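Local coordinates for protein RNA silencing suppressor p19 (Carnation Italian ringspot virus, PDB 6BJV) that suppresses RNA silencing in the host plant by binding short interfering RNA duplexes as a homodimer and selecting them by length, like a molecular caliper, at residues E12-E17 with G66-K71; E17-G22 with L32-P37. One frame throughout, in Å; residues are numbered along the deposited sequence.

Interaction 1. Residues E12-E17 with G66-K71. With nucleotides of chain C.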
ATOM      1  N   GLU A  12     -14.253  -4.522 -18.594  1.00 69.27           N
ATOM      2  CA  GLU A  12     -13.841  -5.660 -19.404  1.00 71.49           C
ATOM      3  C   GLU A  12     -12.809  -5.249 -20.447  1.00 69.75           C
ATOM      4  O   GLU A  12     -11.870  -6.000 -20.733  1.00 68.38           O
ATOM      5  CB  GLU A  12     -15.073  -6.277 -20.066  1.00 80.97           C
ATOM      6  CG  GLU A  12     -14.887  -7.697 -20.525  1.00 81.24           C
ATOM      7  CD  GLU A  12     -16.157  -8.295 -21.101  1.00 89.02           C
ATOM      8  OE1 GLU A  12     -17.081  -7.523 -21.442  1.00 95.64           O
ATOM      9  OE2 GLU A  12     -16.235  -9.537 -21.211  1.00 87.93           O
ATOM     10  N   GLN A  13     -12.961  -4.052 -21.019  1.00 63.64           N
ATOM     11  CA  GLN A  13     -12.000  -3.577 -22.008  1.00 61.37           C
ATOM     12  C   GLN A  13     -10.687  -3.167 -21.351  1.00 54.20           C
ATOM     13  O   GLN A  13      -9.609  -3.399 -21.911  1.00 53.82           O
ATOM     14  CB  GLN A  13     -12.597  -2.408 -22.794  1.00 64.70           C
ATOM     15  CG  GLN A  13     -13.760  -2.799 -23.697  1.00 75.19           C
ATOM     16  CD  GLN A  13     -14.439  -1.599 -24.335  1.00 76.65           C
ATOM     17  OE1 GLN A  13     -14.307  -0.471 -23.859  1.00 72.09           O
ATOM     18  NE2 GLN A  13     -15.170  -1.840 -25.417  1.00 82.30           N
ATOM     19  N   ALA A  14     -10.754  -2.561 -20.163  1.00 49.03           N
ATOM     20  CA  ALA A  14      -9.538  -2.119 -19.491  1.00 43.23           C
ATOM     21  C   ALA A  14      -8.627  -3.297 -19.170  1.00 43.39           C
ATOM     22  O   ALA A  14      -7.398  -3.182 -19.246  1.00 43.59           O
ATOM     23  CB  ALA A  14      -9.891  -1.351 -18.217  1.00 39.01           C
ATOM     24  N   ASN A  15      -9.211  -4.440 -18.806  1.00 58.24           N
ATOM     25  CA  ASN A  15      -8.407  -5.623 -18.525  1.00 59.50           C
ATOM     26  C   ASN A  15      -7.794  -6.188 -19.799  1.00 63.55           C
ATOM     27  O   ASN A  15      -6.672  -6.704 -19.770  1.00 64.49           O
ATOM     28  CB  ASN A  15      -9.260  -6.682 -17.827  1.00 61.23           C
ATOM     29  CG  ASN A  15      -8.426  -7.765 -17.169  1.00 63.06           C
ATOM     30  OD1 ASN A  15      -7.402  -8.190 -17.704  1.00 65.60           O
ATOM     31  ND2 ASN A  15      -8.860  -8.214 -15.997  1.00 62.43           N
ATOM     32  N   GLY A  16      -8.511  -6.096 -20.921  1.00 51.92           N
ATOM     33  CA  GLY A  16      -7.958  -6.519 -22.195  1.00 56.15           C
ATOM     34  C   GLY A  16      -6.902  -5.583 -22.740  1.00 56.72           C
ATOM     35  O   GLY A  16      -6.127  -5.983 -23.615  1.00 60.41           O
ATOM     36  N   GLU A  17      -6.850  -4.347 -22.239  1.00 55.72           N
ATOM     37  CA  GLU A  17      -5.844  -3.402 -22.711  1.00 60.44           C
ATOM     38  C   GLU A  17      -4.434  -3.900 -22.422  1.00 61.41           C
ATOM     39  O   GLU A  17      -3.487  -3.524 -23.121  1.00 60.78           O
ATOM     40  CB  GLU A  17      -6.075  -2.033 -22.071  1.00 56.77           C
ATOM     41  CG  GLU A  17      -5.132  -0.942 -22.572  1.00 58.68           C
ATOM     42  CD  GLU A  17      -3.815  -0.897 -21.818  1.00 59.17           C
ATOM     43  OE1 GLU A  17      -3.773  -1.342 -20.651  1.00 56.27           O
ATOM     44  OE2 GLU A  17      -2.819  -0.413 -22.397  1.00 62.87           O
ATOM     45  N   GLY A  66     -11.992   3.324  -9.860  1.00 45.62           N
ATOM     46  CA  GLY A  66     -13.196   2.551  -9.635  1.00 47.36           C
ATOM     47  C   GLY A  66     -12.942   1.097  -9.977  1.00 45.62           C
ATOM     48  O   GLY A  66     -11.909   0.519  -9.619  1.00 42.90           O
ATOM     49  N   LYS A  67     -13.883   0.497 -10.699  1.00 47.75           N
ATOM     50  CA  LYS A  67     -13.741  -0.878 -11.154  1.00 47.07           C
ATOM     51  C   LYS A  67     -13.063  -0.977 -12.518  1.00 46.27           C
ATOM     52  O   LYS A  67     -13.114  -2.040 -13.145  1.00 46.80           O
ATOM     53  CB  LYS A  67     -15.109  -1.565 -11.198  1.00 50.61           C
ATOM     54  CG  LYS A  67     -16.184  -0.793 -11.942  1.00 54.21           C
ATOM     55  CD  LYS A  67     -17.415  -1.654 -12.170  1.00 58.09           C
ATOM     56  CE  LYS A  67     -18.651  -0.807 -12.428  1.00 62.54           C
ATOM     57  NZ  LYS A  67     -19.094  -0.078 -11.204  1.00 63.36           N
ATOM     58  N   VAL A  68     -12.428   0.096 -12.982  1.00 49.50           N
ATOM     59  CA  VAL A  68     -11.729   0.118 -14.262  1.00 49.15           C
ATOM     60  C   VAL A  68     -10.245  -0.059 -13.953  1.00 45.12           C
ATOM     61  O   VAL A  68      -9.548   0.900 -13.610  1.00 44.78           O
ATOM     62  CB  VAL A  68     -11.999   1.415 -15.031  1.00 51.93           C
ATOM     63  CG1 VAL A  68     -11.403   1.342 -16.428  1.00 52.71           C
ATOM     64  CG2 VAL A  68     -13.496   1.694 -15.099  1.00 56.34           C
ATOM     65  N   VAL A  69      -9.754  -1.289 -14.086  1.00 42.14           N
ATOM     66  CA  VAL A  69      -8.436  -1.675 -13.594  1.00 38.60           C
ATOM     67  C   VAL A  69      -7.520  -1.958 -14.776  1.00 38.17           C
ATOM     68  O   VAL A  69      -7.891  -2.697 -15.695  1.00 39.89           O
ATOM     69  CB  VAL A  69      -8.528  -2.899 -12.666  1.00 37.39           C
ATOM     70  CG1 VAL A  69      -7.148  -3.297 -12.156  1.00 35.10           C
ATOM     71  CG2 VAL A  69      -9.471  -2.605 -11.499  1.00 38.11           C
ATOM     72  N   PHE A  70      -6.325  -1.373 -14.743  1.00 39.96           N
ATOM     73  CA  PHE A  70      -5.275  -1.628 -15.716  1.00 39.48           C
ATOM     74  C   PHE A  70      -4.102  -2.311 -15.023  1.00 37.17           C
ATOM     75  O   PHE A  70      -3.874  -2.119 -13.825  1.00 36.25           O
ATOM     76  CB  PHE A  70      -4.797  -0.330 -16.371  1.00 40.90           C
ATOM     77  CG  PHE A  70      -5.879   0.427 -17.088  1.00 44.26           C
ATOM     78  CD1 PHE A  70      -6.731   1.268 -16.393  1.00 45.63           C
ATOM     79  CD2 PHE A  70      -6.033   0.309 -18.459  1.00 46.92           C
ATOM     80  CE1 PHE A  70      -7.724   1.973 -17.054  1.00 49.66           C
ATOM     81  CE2 PHE A  70      -7.022   1.008 -19.124  1.00 51.54           C
ATOM     82  CZ  PHE A  70      -7.868   1.842 -18.420  1.00 53.06           C
ATOM     83  N   LYS A  71      -3.350  -3.105 -15.785  1.00 49.58           N
ATOM     84  CA  LYS A  71      -2.255  -3.882 -15.222  1.00 48.40           C
ATOM     85  C   LYS A  71      -1.097  -3.970 -16.203  1.00 48.57           C
ATOM     86  O   LYS A  71      -1.300  -4.095 -17.414  1.00 49.40           O
ATOM     87  CB  LYS A  71      -2.725  -5.290 -14.840  1.00 48.04           C
ATOM     88  CG  LYS A  71      -3.431  -5.346 -13.498  1.00 47.66           C
ATOM     89  CD  LYS A  71      -4.154  -6.661 -13.283  1.00 47.45           C
ATOM     90  CE  LYS A  71      -4.843  -6.682 -11.930  1.00 47.31           C
ATOM     91  NZ  LYS A  71      -5.702  -7.880 -11.759  1.00 49.37           N
TER
ATOM     92  P     U C   9     -17.476  -5.225  -8.948  1.00 62.37           P
ATOM     93  OP1   U C   9     -17.008  -4.840 -10.305  1.00 61.32           O
ATOM     94  OP2   U C   9     -17.962  -6.608  -8.712  1.00 65.03           O
ATOM     95  O5'   U C   9     -16.304  -4.941  -7.912  1.00 60.67           O
ATOM     96  C5'   U C   9     -14.949  -5.194  -8.245  1.00 59.46           C
ATOM     97  C4'   U C   9     -14.078  -4.022  -7.878  1.00 57.60           C
ATOM     98  O4'   U C   9     -14.597  -3.377  -6.684  1.00 57.47           O
ATOM     99  C3'   U C   9     -12.638  -4.353  -7.526  1.00 57.84           C
ATOM    100  O3'   U C   9     -11.820  -4.520  -8.669  1.00 58.28           O
ATOM    101  C2'   U C   9     -12.234  -3.181  -6.644  1.00 56.24           C
ATOM    102  O2'   U C   9     -11.922  -2.034  -7.422  1.00 54.90           O
ATOM    103  C1'   U C   9     -13.532  -2.915  -5.884  1.00 56.69           C
ATOM    104  N1    U C   9     -13.584  -3.630  -4.590  1.00 58.32           N
ATOM    105  C2    U C   9     -12.731  -3.222  -3.585  1.00 58.08           C
ATOM    106  O2    U C   9     -11.934  -2.310  -3.720  1.00 56.81           O
ATOM    107  N3    U C   9     -12.847  -3.933  -2.418  1.00 59.63           N
ATOM    108  C4    U C   9     -13.710  -4.977  -2.160  1.00 61.96           C
ATOM    109  O4    U C   9     -13.693  -5.512  -1.051  1.00 64.00           O
ATOM    110  C5    U C   9     -14.563  -5.336  -3.250  1.00 62.31           C
ATOM    111  C6    U C   9     -14.471  -4.662  -4.397  1.00 60.44           C
TER
HETATM  112  O   HOH W   1      -4.707  -3.584 -18.723  1.00 18.89           O
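A14 meets V68, V69 and F70 through one methyl group. Its CB sits over a face of the F70 ring, 3.9 Å from the ring centroid and 18° off the normal, displaced toward the rim on the side of CE2 and CZ, a CH-pi contact. The same CB lies 3.6 Å from CG1 of V68 and 3.5 Å from the carbonyl O of V69, so the methyl sits against both a side chain and the strand backbone. At the ring edge, near its plane, E17 OE1 comes 3.6 Å from CD2 of F70; the two side chains cross at about a right angle, and the carboxylate is turned 61° from the ring plane. E17 starts with CG anti to its backbone N and then bends at chi2. A water bridges the helix end and the strand: it donates to A14 O at 2.8 Å and to E17 OE1, and accepts from K71 N at 3.3 Å. The other oxygen of E17 forms a salt bridge with R72, which helps fix the carboxylate beside the ring. Further out, I26 packs on A14, and P29 and F65 on F70. In the turn just before the strand, K67 CD approaches OP1 of U9 of chain C to 3.7 Å. Helix 12-16 and strand 68-71 run nearly parallel, 5° apart with axes 6.8 Å from each other: an N-terminal helix packed against an outermost strand of the p19 antiparallel sheet, next to the bound RNA.

Interaction 2. Residues E17-G22 with L32-P37. With nucleotides of chain D.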
ATOM      1  N   GLU A  17      -6.850  -4.347 -22.239  1.00 55.72           N
ATOM      2  CA  GLU A  17      -5.844  -3.402 -22.711  1.00 60.44           C
ATOM      3  C   GLU A  17      -4.434  -3.900 -22.422  1.00 61.41           C
ATOM      4  O   GLU A  17      -3.487  -3.524 -23.121  1.00 60.78           O
ATOM      5  CB  GLU A  17      -6.075  -2.033 -22.071  1.00 56.77           C
ATOM      6  CG  GLU A  17      -5.132  -0.942 -22.572  1.00 58.68           C
ATOM      7  CD  GLU A  17      -3.815  -0.897 -21.818  1.00 59.17           C
ATOM      8  OE1 GLU A  17      -3.773  -1.342 -20.651  1.00 56.27           O
ATOM      9  OE2 GLU A  17      -2.819  -0.413 -22.397  1.00 62.87           O
ATOM     10  N   ARG A  18      -4.275  -4.743 -21.401  1.00 53.67           N
ATOM     11  CA  ARG A  18      -2.960  -5.288 -21.084  1.00 56.04           C
ATOM     12  C   ARG A  18      -2.389  -6.070 -22.261  1.00 61.09           C
ATOM     13  O   ARG A  18      -1.181  -6.027 -22.519  1.00 64.85           O
ATOM     14  CB  ARG A  18      -3.059  -6.180 -19.847  1.00 53.95           C
ATOM     15  CG  ARG A  18      -1.749  -6.807 -19.406  1.00 56.97           C
ATOM     16  CD  ARG A  18      -1.942  -7.597 -18.123  1.00 55.06           C
ATOM     17  NE  ARG A  18      -0.703  -8.208 -17.651  1.00 58.49           N
ATOM     18  CZ  ARG A  18      -0.603  -8.945 -16.549  1.00 58.26           C
ATOM     19  NH1 ARG A  18      -1.672  -9.168 -15.794  1.00 54.70           N
ATOM     20  NH2 ARG A  18       0.566  -9.460 -16.199  1.00 62.22           N
ATOM     21  N   TRP A  19      -3.246  -6.780 -22.993  1.00 59.62           N
ATOM     22  CA  TRP A  19      -2.814  -7.658 -24.072  1.00 63.82           C
ATOM     23  C   TRP A  19      -2.874  -6.986 -25.438  1.00 76.40           C
ATOM     24  O   TRP A  19      -1.917  -7.072 -26.212  1.00 80.38           O
ATOM     25  CB  TRP A  19      -3.670  -8.928 -24.069  1.00 62.99           C
ATOM     26  CG  TRP A  19      -3.902  -9.459 -22.694  1.00 61.18           C
ATOM     27  CD1 TRP A  19      -5.100  -9.581 -22.055  1.00 55.95           C
ATOM     28  CD2 TRP A  19      -2.906  -9.921 -21.773  1.00 57.55           C
ATOM     29  NE1 TRP A  19      -4.914 -10.099 -20.796  1.00 52.31           N
ATOM     30  CE2 TRP A  19      -3.575 -10.315 -20.599  1.00 52.86           C
ATOM     31  CE3 TRP A  19      -1.515 -10.041 -21.829  1.00 57.63           C
ATOM     32  CZ2 TRP A  19      -2.901 -10.825 -19.491  1.00 44.82           C
ATOM     33  CZ3 TRP A  19      -0.847 -10.545 -20.727  1.00 55.76           C
ATOM     34  CH2 TRP A  19      -1.541 -10.932 -19.574  1.00 50.59           C
ATOM     35  N   ASP A  20      -3.978  -6.317 -25.751  1.00 76.29           N
ATOM     36  CA  ASP A  20      -4.108  -5.647 -27.034  1.00 83.28           C
ATOM     37  C   ASP A  20      -3.395  -4.296 -26.988  1.00 86.93           C
ATOM     38  O   ASP A  20      -2.787  -3.915 -25.985  1.00 82.49           O
ATOM     39  CB  ASP A  20      -5.582  -5.511 -27.407  1.00 82.69           C
ATOM     40  CG  ASP A  20      -6.387  -4.774 -26.358  1.00 79.73           C
ATOM     41  OD1 ASP A  20      -5.898  -3.754 -25.838  1.00 78.81           O
ATOM     42  OD2 ASP A  20      -7.510  -5.223 -26.045  1.00 75.08           O
ATOM     43  N   GLY A  21      -3.469  -3.562 -28.093  1.00150.65           N
ATOM     44  CA  GLY A  21      -2.747  -2.310 -28.232  1.00151.29           C
ATOM     45  C   GLY A  21      -3.035  -1.280 -27.156  1.00142.36           C
ATOM     46  O   GLY A  21      -2.120  -0.861 -26.445  1.00139.72           O
ATOM     47  N   GLY A  22      -4.293  -0.864 -27.022  1.00105.17           N
ATOM     48  CA  GLY A  22      -5.394  -1.399 -27.802  1.00108.78           C
ATOM     49  C   GLY A  22      -6.486  -0.374 -28.002  1.00107.44           C
ATOM     50  O   GLY A  22      -6.638   0.537 -27.186  1.00102.94           O
ATOM     51  N   LEU A  32       4.069   2.279 -21.278  1.00 58.42           N
ATOM     52  CA  LEU A  32       4.879   1.173 -21.755  1.00 61.46           C
ATOM     53  C   LEU A  32       4.006  -0.051 -22.002  1.00 61.38           C
ATOM     54  O   LEU A  32       3.040  -0.277 -21.264  1.00 60.99           O
ATOM     55  CB  LEU A  32       5.978   0.813 -20.746  1.00 64.28           C
ATOM     56  CG  LEU A  32       7.008   1.901 -20.435  1.00 65.45           C
ATOM     57  CD1 LEU A  32       7.986   1.411 -19.377  1.00 66.45           C
ATOM     58  CD2 LEU A  32       7.751   2.329 -21.690  1.00 67.12           C
ATOM     59  N   PRO A  33       4.306  -0.857 -23.019  1.00 56.95           N
ATOM     60  CA  PRO A  33       3.509  -2.067 -23.255  1.00 56.40           C
ATOM     61  C   PRO A  33       3.746  -3.103 -22.167  1.00 58.03           C
ATOM     62  O   PRO A  33       4.630  -2.979 -21.318  1.00 59.47           O
ATOM     63  CB  PRO A  33       3.998  -2.573 -24.619  1.00 57.34           C
ATOM     64  CG  PRO A  33       4.816  -1.464 -25.192  1.00 58.06           C
ATOM     65  CD  PRO A  33       5.362  -0.709 -24.032  1.00 58.29           C
ATOM     66  N   ASP A  34       2.930  -4.153 -22.211  1.00 52.29           N
ATOM     67  CA  ASP A  34       3.052  -5.250 -21.265  1.00 53.59           C
ATOM     68  C   ASP A  34       4.201  -6.166 -21.666  1.00 55.48           C
ATOM     69  O   ASP A  34       4.441  -6.403 -22.854  1.00 55.80           O
ATOM     70  CB  ASP A  34       1.744  -6.039 -21.198  1.00 52.01           C
ATOM     71  CG  ASP A  34       1.805  -7.186 -20.213  1.00 52.90           C
ATOM     72  OD1 ASP A  34       1.786  -6.925 -18.992  1.00 53.23           O
ATOM     73  OD2 ASP A  34       1.864  -8.351 -20.656  1.00 53.31           O
ATOM     74  N   GLU A  35       4.918  -6.678 -20.663  1.00 51.06           N
ATOM     75  CA  GLU A  35       6.065  -7.552 -20.884  1.00 52.65           C
ATOM     76  C   GLU A  35       5.935  -8.839 -20.077  1.00 53.22           C
ATOM     77  O   GLU A  35       6.937  -9.395 -19.622  1.00 53.93           O
ATOM     78  CB  GLU A  35       7.371  -6.833 -20.535  1.00 53.40           C
ATOM     79  CG  GLU A  35       7.617  -5.560 -21.335  1.00 53.40           C
ATOM     80  CD  GLU A  35       8.790  -4.749 -20.808  1.00 54.64           C
ATOM     81  OE1 GLU A  35       9.186  -4.953 -19.641  1.00 54.84           O
ATOM     82  OE2 GLU A  35       9.316  -3.904 -21.564  1.00 55.38           O
ATOM     83  N   SER A  36       4.711  -9.323 -19.893  1.00 62.24           N
ATOM     84  CA  SER A  36       4.505 -10.536 -19.113  1.00 62.48           C
ATOM     85  C   SER A  36       5.236 -11.701 -19.773  1.00 62.03           C
ATOM     86  O   SER A  36       5.057 -11.934 -20.976  1.00 61.91           O
ATOM     87  CB  SER A  36       3.016 -10.860 -18.992  1.00 61.95           C
ATOM     88  OG  SER A  36       2.303  -9.781 -18.419  1.00 61.43           O
ATOM     89  N   PRO A  37       6.054 -12.450 -19.037  1.00 56.36           N
ATOM     90  CA  PRO A  37       6.739 -13.591 -19.648  1.00 56.25           C
ATOM     91  C   PRO A  37       5.781 -14.743 -19.898  1.00 54.54           C
ATOM     92  O   PRO A  37       4.779 -14.915 -19.200  1.00 53.13           O
ATOM     93  CB  PRO A  37       7.798 -13.964 -18.605  1.00 56.43           C
ATOM     94  CG  PRO A  37       7.167 -13.578 -17.311  1.00 55.60           C
ATOM     95  CD  PRO A  37       6.372 -12.327 -17.603  1.00 55.88           C
TER
ATOM     96  P     G D   2       0.548 -12.554 -14.111  1.00 54.33           P
ATOM     97  OP1   G D   2       0.096 -11.148 -14.263  1.00 54.53           O
ATOM     98  OP2   G D   2       0.463 -13.207 -12.780  1.00 55.65           O
ATOM     99  O5'   G D   2      -0.268 -13.432 -15.159  1.00 53.74           O
ATOM    100  C5'   G D   2      -0.342 -13.050 -16.525  1.00 53.05           C
ATOM    101  C4'   G D   2      -1.209 -13.994 -17.318  1.00 54.19           C
ATOM    102  O4'   G D   2      -0.568 -15.294 -17.417  1.00 54.32           O
ATOM    103  C3'   G D   2      -2.571 -14.309 -16.722  1.00 55.61           C
ATOM    104  O3'   G D   2      -3.527 -13.287 -16.937  1.00 56.90           O
ATOM    105  C2'   G D   2      -2.918 -15.632 -17.388  1.00 57.66           C
ATOM    106  O2'   G D   2      -3.372 -15.439 -18.720  1.00 59.93           O
ATOM    107  C1'   G D   2      -1.549 -16.310 -17.429  1.00 55.98           C
ATOM    108  N9    G D   2      -1.338 -17.192 -16.267  1.00 55.84           N
ATOM    109  C8    G D   2      -0.560 -16.955 -15.158  1.00 54.97           C
ATOM    110  N7    G D   2      -0.584 -17.936 -14.298  1.00 55.78           N
ATOM    111  C5    G D   2      -1.430 -18.875 -14.873  1.00 57.06           C
ATOM    112  C6    G D   2      -1.842 -20.150 -14.408  1.00 58.43           C
ATOM    113  O6    G D   2      -1.532 -20.723 -13.355  1.00 58.78           O
ATOM    114  N1    G D   2      -2.707 -20.766 -15.308  1.00 60.14           N
ATOM    115  C2    G D   2      -3.120 -20.227 -16.503  1.00 61.62           C
ATOM    116  N2    G D   2      -3.956 -20.973 -17.239  1.00 64.59           N
ATOM    117  N3    G D   2      -2.742 -19.041 -16.949  1.00 60.12           N
ATOM    118  C4    G D   2      -1.904 -18.428 -16.088  1.00 57.28           C
ATOM    119  OP3   C D   1       3.807 -13.754  -9.728  1.00 64.77           O
ATOM    120  P     C D   1       4.771 -14.472 -10.593  1.00 65.04           P
ATOM    121  OP1   C D   1       6.055 -13.726 -10.561  1.00 67.18           O
ATOM    122  OP2   C D   1       4.764 -15.903 -10.203  1.00 65.29           O
ATOM    123  O5'   C D   1       4.220 -14.398 -12.084  1.00 63.63           O
ATOM    124  C5'   C D   1       4.750 -13.462 -13.009  1.00 64.30           C
ATOM    125  C4'   C D   1       4.259 -13.739 -14.406  1.00 63.71           C
ATOM    126  O4'   C D   1       4.791 -15.011 -14.870  1.00 64.27           O
ATOM    127  C3'   C D   1       2.755 -13.892 -14.564  1.00 63.04           C
ATOM    128  O3'   C D   1       2.067 -12.654 -14.627  1.00 62.90           O
ATOM    129  C2'   C D   1       2.642 -14.726 -15.832  1.00 63.07           C
ATOM    130  O2'   C D   1       2.835 -13.927 -16.991  1.00 63.14           O
ATOM    131  C1'   C D   1       3.832 -15.671 -15.669  1.00 63.73           C
ATOM    132  N1    C D   1       3.440 -16.926 -14.993  1.00 64.00           N
ATOM    133  C2    C D   1       2.720 -17.875 -15.718  1.00 64.06           C
ATOM    134  O2    C D   1       2.441 -17.638 -16.903  1.00 63.53           O
ATOM    135  N3    C D   1       2.343 -19.026 -15.115  1.00 65.33           N
ATOM    136  C4    C D   1       2.661 -19.242 -13.839  1.00 65.63           C
ATOM    137  N4    C D   1       2.267 -20.393 -13.290  1.00 66.36           N
ATOM    138  C5    C D   1       3.395 -18.289 -13.072  1.00 65.32           C
ATOM    139  C6    C D   1       3.758 -17.154 -13.683  1.00 64.75           C
TER
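R18 and D34 bring the two segments closest, their CA atoms 6.0 Å apart. Residues 17-19 keep helical backbone angles, while 32-37 has no regular structure but contains an Asx turn, in which D34 OD2 accepts from S36 N. Together the two loop segments bind the phosphate of G2 of chain D, near the 5' end of that RNA strand. R18 is extended from CG to NE, with CG anti to its backbone N (chi1 -180°). Its NE forms a salt bridge with D34 OD1 at 3.1 Å, reaching that oxygen from above the carboxylate plane, and the two planar groups stand 76° apart. D34 OD1 also accepts from Y73 N, so strand 68-75 helps hold the carboxylate in place. NH2 of R18 donates to S36 OG at 2.8 Å and to OP1 of G2 of chain D at 2.6 Å; NH1 adds a weak bond to the same phosphate oxygen. W19 CH2 lies over one face of the guanidinium, 3.4 Å above its plane, and W19 CZ2 comes near O3' of G2 of chain D. O2' of C1 of chain D donates to P37 O at 3.1 Å. Beside the arginine, S36 OG donates to D34 OD2 at 2.7 Å, and D34 OD2 accepts it through its syn lone pair.

In the fold
E17 belongs to both contacts, and interaction 2 is nested inside the chain loop that interaction 1 closes; their centres are about 12 Å apart. They also touch directly, K71 O lying 3.4 Å from R18 CG, so strand 68-75, which carries one side of interaction 1, packs against the arginine of interaction 2. R72, next along that strand and the partner of E17, also donates to L32 O. The two contacts face different RNA strands of the siRNA, 66-71 lying near U9 of chain C and the 17-22/32-37 pair holding G2 and C1 of chain D. The latter are the first nucleotides of their RNA strand, consistent with end recognition by a caliper.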